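Local coordinates for fructose-bisphosphate aldolase class I (Thermoproteus tenax, PDB 1W8S), which is a class I aldolase of the DeoC/LacD family with a TIM-barrel fold, and holds 1,6-di-O-phosphono-beta-D-fructofuranose in its pocket, at residues Leu21-Gly26 and Asn233-Arg238; Tyr45-Ala50 and Tyr68-Val73. The protein carries 2 engineered substitutions. One frame throughout, in Å; residues are numbered along the deposited sequence.

Contact 1: residues Leu21-Gly26 and Asn233-Arg238. With FBP (1,6-di-O-phosphono-beta-D-fructofuranose), chain O.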
# COMPACT_ATOMS: atom_id res chain seq x y z
N LEU E 21 13.51 15.25 28.79
CA LEU E 21 12.19 15.14 29.38
C LEU E 21 11.17 14.72 28.30
O LEU E 21 10.84 15.49 27.39
CB LEU E 21 11.76 16.44 30.05
CG LEU E 21 10.55 16.35 30.97
CD1 LEU E 21 10.77 15.35 32.10
CD2 LEU E 21 10.20 17.71 31.53
N ALA E 22 10.69 13.49 28.42
CA ALA E 22 9.85 12.87 27.41
C ALA E 22 8.40 13.24 27.69
O ALA E 22 7.94 13.11 28.81
CB ALA E 22 10.03 11.37 27.47
N TYR E 23 7.68 13.66 26.67
CA TYR E 23 6.32 14.10 26.82
C TYR E 23 5.47 13.79 25.59
O TYR E 23 4.63 14.60 25.19
CB TYR E 23 6.30 15.57 27.10
CG TYR E 23 4.99 16.11 27.57
CD1 TYR E 23 4.41 15.64 28.74
CD2 TYR E 23 4.35 17.14 26.89
CE1 TYR E 23 3.22 16.17 29.24
CE2 TYR E 23 3.15 17.70 27.38
CZ TYR E 23 2.59 17.19 28.55
OH TYR E 23 1.44 17.71 29.05
N ASP E 24 5.68 12.61 25.00
CA ASP E 24 4.78 12.09 23.96
C ASP E 24 3.64 11.27 24.52
O ASP E 24 2.84 10.71 23.77
CB ASP E 24 5.52 11.28 22.86
CG ASP E 24 6.37 10.14 23.42
OD1 ASP E 24 6.85 10.26 24.59
OD2 ASP E 24 6.65 9.11 22.77
N HIS E 25 3.51 11.23 25.84
CA HIS E 25 2.62 10.29 26.49
C HIS E 25 1.16 10.56 26.18
O HIS E 25 0.34 9.65 26.18
CB HIS E 25 2.86 10.32 28.00
CG HIS E 25 4.27 9.97 28.39
ND1 HIS E 25 5.37 10.68 27.95
CD2 HIS E 25 4.75 8.99 29.20
CE1 HIS E 25 6.46 10.14 28.45
NE2 HIS E 25 6.11 9.12 29.23
N GLY E 26 0.80 11.80 25.88
CA GLY E 26 -0.58 12.14 25.58
C GLY E 26 -1.19 11.30 24.45
O GLY E 26 -2.37 11.04 24.46
N ASN E 233 8.56 9.18 35.61
CA ASN E 233 9.32 9.23 36.88
C ASN E 233 9.75 10.64 37.29
O ASN E 233 10.23 10.83 38.41
CB ASN E 233 10.52 8.29 36.84
CG ASN E 233 10.16 6.90 37.24
OD1 ASN E 233 9.88 6.64 38.42
ND2 ASN E 233 10.08 6.00 36.27
N VAL E 234 9.59 11.61 36.41
CA VAL E 234 9.65 13.01 36.78
C VAL E 234 8.23 13.61 36.92
O VAL E 234 7.84 13.98 38.01
CB VAL E 234 10.55 13.84 35.81
CG1 VAL E 234 10.48 15.33 36.12
CG2 VAL E 234 12.00 13.36 35.94
N TRP E 235 7.47 13.72 35.84
CA TRP E 235 6.24 14.54 35.91
C TRP E 235 5.00 13.87 36.48
O TRP E 235 4.01 14.56 36.73
CB TRP E 235 5.93 15.27 34.60
CG TRP E 235 5.94 14.44 33.40
CD1 TRP E 235 6.85 14.47 32.39
CD2 TRP E 235 4.96 13.47 33.03
NE1 TRP E 235 6.50 13.57 31.41
CE2 TRP E 235 5.35 12.94 31.78
CE3 TRP E 235 3.80 12.98 33.63
CZ2 TRP E 235 4.64 11.94 31.15
CZ3 TRP E 235 3.08 12.00 32.96
CH2 TRP E 235 3.50 11.49 31.77
N GLN E 236 5.03 12.56 36.74
CA GLN E 236 3.96 11.95 37.54
C GLN E 236 4.16 12.14 39.05
O GLN E 236 3.32 11.69 39.83
CB GLN E 236 3.79 10.44 37.27
CG GLN E 236 3.01 10.11 36.03
CD GLN E 236 2.54 8.64 35.99
OE1 GLN E 236 3.32 7.72 36.23
NE2 GLN E 236 1.26 8.45 35.67
N ARG E 237 5.28 12.76 39.45
CA ARG E 237 5.53 13.07 40.86
C ARG E 237 5.08 14.48 41.22
O ARG E 237 5.32 15.42 40.48
CB ARG E 237 7.01 12.92 41.19
CG ARG E 237 7.53 11.56 40.85
CD ARG E 237 8.98 11.35 41.20
NE ARG E 237 9.41 9.98 40.88
CZ ARG E 237 9.03 8.91 41.56
NH1 ARG E 237 8.23 9.03 42.60
NH2 ARG E 237 9.45 7.70 41.19
N ARG E 238 4.43 14.62 42.37
CA ARG E 238 4.02 15.94 42.85
C ARG E 238 5.24 16.77 43.26
O ARG E 238 5.19 18.01 43.22
CB ARG E 238 3.04 15.83 44.01
CG ARG E 238 1.60 15.50 43.57
CD ARG E 238 0.77 14.86 44.70
NE ARG E 238 1.48 13.70 45.26
CZ ARG E 238 1.43 13.28 46.52
NH1 ARG E 238 0.67 13.90 47.44
NH2 ARG E 238 2.15 12.21 46.87
P1 FBP O . 8.81 7.31 30.40
O1P FBP O . 7.57 7.83 31.00
O2P FBP O . 10.12 7.64 31.18
O3P FBP O . 8.80 5.79 30.19
O1 FBP O . 8.95 8.01 28.98
C1 FBP O . 9.97 7.64 28.08
C2 FBP O . 9.34 6.92 26.88
O2 FBP O . 10.37 6.46 25.98
C3 FBP O . 8.33 7.77 26.09
O3 FBP O . 8.91 8.71 25.20
C4 FBP O . 7.53 6.68 25.38
O4 FBP O . 6.23 7.06 24.97
C5 FBP O . 7.44 5.62 26.47
O5 FBP O . 8.61 5.75 27.28
C6 FBP O . 7.33 4.23 25.85
O6 FBP O . 7.35 3.27 26.89
P2 FBP O . 6.16 2.18 27.05
O4P FBP O . 5.95 1.98 28.53
O5P FBP O . 4.92 2.67 26.29
O6P FBP O . 6.62 0.80 26.54
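W235 turns its CG into the gap between its own backbone N and carbonyl carbon (chi1 51°), and H25 sets its CG anti to its carbonyl carbon (chi1 -59°). The two rings meet edge to face. W235 CZ2 stands over the centre of the imidazole and comes within 3.4 Å of H25 CG, with the ring planes nearly perpendicular. A second edge-to-face pair has the indole as the face. The edge of Y23 points at it off-centre, with Y23 CD1 4.0 Å from W235 NE1. The side chains of Y23, H25 and W235 thus form one aromatic cluster. A hydrogen bond fixes the indole further. W235 NE1 donates to A22 O at 3.0 Å, almost straight (175°) and within the indole plane. L21 completes the packing: L21 CD1 lies 4.0 Å from V234 CB and also touches W235 CD1.

The contact sits at the closure of the TIM barrel. Strand 18-22 pairs in parallel with strand 227-230, and helix 232-235 follows that last strand. The C-terminal end of strand 18-22 and the residues after it line part of the ligand pocket: A22, D24 and H25. H25 NE2 donates to FBP O1P at 2.6 Å and more weakly to FBP O1. The indole edge therefore rests on one face of a ligand-binding ring, as a second-shell group. D24 grips two hydroxyls of FBP, one with each carboxylate oxygen: FBP O3 donates to D24 OD1 at 2.6 Å, and FBP O4 to D24 OD2 at 3.0 Å. A22 CB packs near FBP O3. K177 and K179 also bind FBP. The hydroxyl of Y23 leaves the cluster, bonding to S40 O and to R166 of a second subunit.

Contact 2: residues Tyr45-Ala50 and Tyr68-Val73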
# COMPACT_ATOMS: atom_id res chain seq x y z
N TYR E 45 3.82 23.80 31.71
CA TYR E 45 4.41 23.30 32.95
C TYR E 45 5.61 22.40 32.64
O TYR E 45 6.63 22.49 33.28
CB TYR E 45 3.36 22.54 33.74
CG TYR E 45 3.88 21.71 34.87
CD1 TYR E 45 4.15 22.28 36.12
CD2 TYR E 45 4.09 20.36 34.70
CE1 TYR E 45 4.62 21.49 37.16
CE2 TYR E 45 4.56 19.58 35.71
CZ TYR E 45 4.84 20.13 36.93
OH TYR E 45 5.29 19.29 37.93
N ILE E 46 5.45 21.53 31.65
CA ILE E 46 6.53 20.64 31.22
C ILE E 46 7.79 21.40 30.74
O ILE E 46 8.92 21.02 31.06
CB ILE E 46 6.04 19.69 30.13
CG1 ILE E 46 4.90 18.80 30.66
CG2 ILE E 46 7.18 18.85 29.57
CD1 ILE E 46 5.30 17.87 31.79
N LEU E 47 7.59 22.46 29.98
CA LEU E 47 8.71 23.30 29.54
C LEU E 47 9.41 24.00 30.71
O LEU E 47 10.64 24.08 30.75
CB LEU E 47 8.24 24.34 28.52
CG LEU E 47 7.95 23.80 27.13
CD1 LEU E 47 7.16 24.81 26.36
CD2 LEU E 47 9.24 23.47 26.37
N ARG E 48 8.63 24.53 31.64
CA ARG E 48 9.19 25.23 32.80
C ARG E 48 9.99 24.26 33.65
O ARG E 48 11.05 24.60 34.16
CB ARG E 48 8.08 25.85 33.65
CG ARG E 48 7.48 27.15 33.12
CD ARG E 48 6.75 27.97 34.21
NE ARG E 48 5.78 27.15 34.95
CZ ARG E 48 4.53 26.89 34.55
NH1 ARG E 48 4.04 27.38 33.42
NH2 ARG E 48 3.75 26.12 35.31
N LEU E 49 9.45 23.06 33.81
CA LEU E 49 10.11 21.98 34.53
C LEU E 49 11.46 21.60 33.90
O LEU E 49 12.46 21.52 34.60
CB LEU E 49 9.16 20.79 34.55
CG LEU E 49 9.54 19.60 35.43
CD1 LEU E 49 9.72 20.02 36.91
CD2 LEU E 49 8.46 18.52 35.30
N ALA E 50 11.50 21.39 32.59
CA ALA E 50 12.76 21.06 31.90
C ALA E 50 13.79 22.16 32.04
O ALA E 50 14.94 21.89 32.27
CB ALA E 50 12.52 20.73 30.41
N TYR E 68 2.74 24.97 21.56
CA TYR E 68 3.41 25.31 22.83
C TYR E 68 4.91 25.58 22.80
O TYR E 68 5.42 26.28 23.68
CB TYR E 68 3.17 24.21 23.86
CG TYR E 68 1.72 24.09 24.29
CD1 TYR E 68 1.21 24.86 25.34
CD2 TYR E 68 0.86 23.23 23.64
CE1 TYR E 68 -0.11 24.75 25.72
CE2 TYR E 68 -0.45 23.12 24.02
CZ TYR E 68 -0.93 23.88 25.05
OH TYR E 68 -2.24 23.76 25.43
N TYR E 69 5.64 25.00 21.84
CA TYR E 69 7.09 25.11 21.87
C TYR E 69 7.49 26.55 21.69
O TYR E 69 6.98 27.23 20.81
CB TYR E 69 7.77 24.28 20.80
CG TYR E 69 9.26 24.31 20.95
CD1 TYR E 69 9.87 23.88 22.14
CD2 TYR E 69 10.08 24.78 19.93
CE1 TYR E 69 11.25 23.88 22.29
CE2 TYR E 69 11.46 24.82 20.08
CZ TYR E 69 12.05 24.36 21.24
OH TYR E 69 13.43 24.41 21.30
N ASP E 70 8.38 26.99 22.57
CA ASP E 70 8.76 28.40 22.73
C ASP E 70 10.27 28.62 22.61
O ASP E 70 10.79 29.69 22.95
CB ASP E 70 8.23 28.92 24.09
CG ASP E 70 8.92 28.27 25.28
OD1 ASP E 70 9.76 27.33 25.14
OD2 ASP E 70 8.67 28.65 26.43
N GLY E 71 10.99 27.60 22.16
CA GLY E 71 12.43 27.72 21.92
C GLY E 71 13.34 27.67 23.14
O GLY E 71 14.56 27.78 22.99
N SER E 72 12.80 27.41 24.32
CA SER E 72 13.52 27.60 25.58
C SER E 72 14.42 26.43 26.02
O SER E 72 15.32 26.61 26.84
CB SER E 72 12.53 27.93 26.69
OG SER E 72 11.65 26.83 26.94
N VAL E 73 14.16 25.26 25.48
CA VAL E 73 14.93 24.04 25.72
C VAL E 73 14.96 23.32 24.36
O VAL E 73 13.96 23.30 23.68
CB VAL E 73 14.19 23.16 26.75
CG1 VAL E 73 14.87 21.86 26.94
CG2 VAL E 73 14.14 23.88 28.08
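L47 reaches from helix 43-53 to the end of helix 62-68 and the loop after it. Its CB points toward segment Y68-V73, and its CG lies beside its own backbone N, anti to the carbonyl carbon (chi1 -75°). The two methyls make the closest side-chain contacts. L47 CD1 comes 3.5 Å from Y68 O and 3.8 Å from D70 OD1. L47 and D70 reach toward each other, tip to tip. L47 CD2 lies 4.3 Å from Y69 CD1, at the edge of that ring, and also approaches S72 OG.

The loop is shaped by its own bonds. D70 OD1 accepts from S72 N at 3.1 Å, an Asx turn, and from S72 OG at 2.7 Å. Two donors thus hold the carboxylate oxygen nearer the leucine. Y69 OH donates to V73 O at 2.7 Å, and G71 N sits over the centre of the Y69 ring. About one turn further along the helix, A50 CB packs on V73 CG2 at 4.2 Å. L47 also touches F60, and A50 touches V58, both on strand 57-60. Y68 carries its ring away to a second subunit, where its hydroxyl hydrogen-bonds K196 N and its ring makes a cation-pi contact with K196.

No hydrogen bond crosses between the segments. Van der Waals packing, with leucine methyls against oxygens as well as carbons, joins an outer helix of the TIM barrel to the loop leading from helix 62-68 into strand 75-81.

How the contacts relate
The two contacts have centres about 13 Å apart and touch directly. Contact 2 is nested along the chain within the loop that contact 1 closes. The order is 21-26, 45-50, 68-73, then 233-238. Helix 43-53 joins them. I46 packs on L21, Y23 and W235 of contact 1, and L49 meets V234. L47 and A50 of the same helix face 68-73 instead. One outer helix therefore packs on both the closure of the barrel and the loop before strand 75-81. Contact 1 borders the FBP pocket. In contact 2, the side chain of A50 remains about 13 Å from FBP.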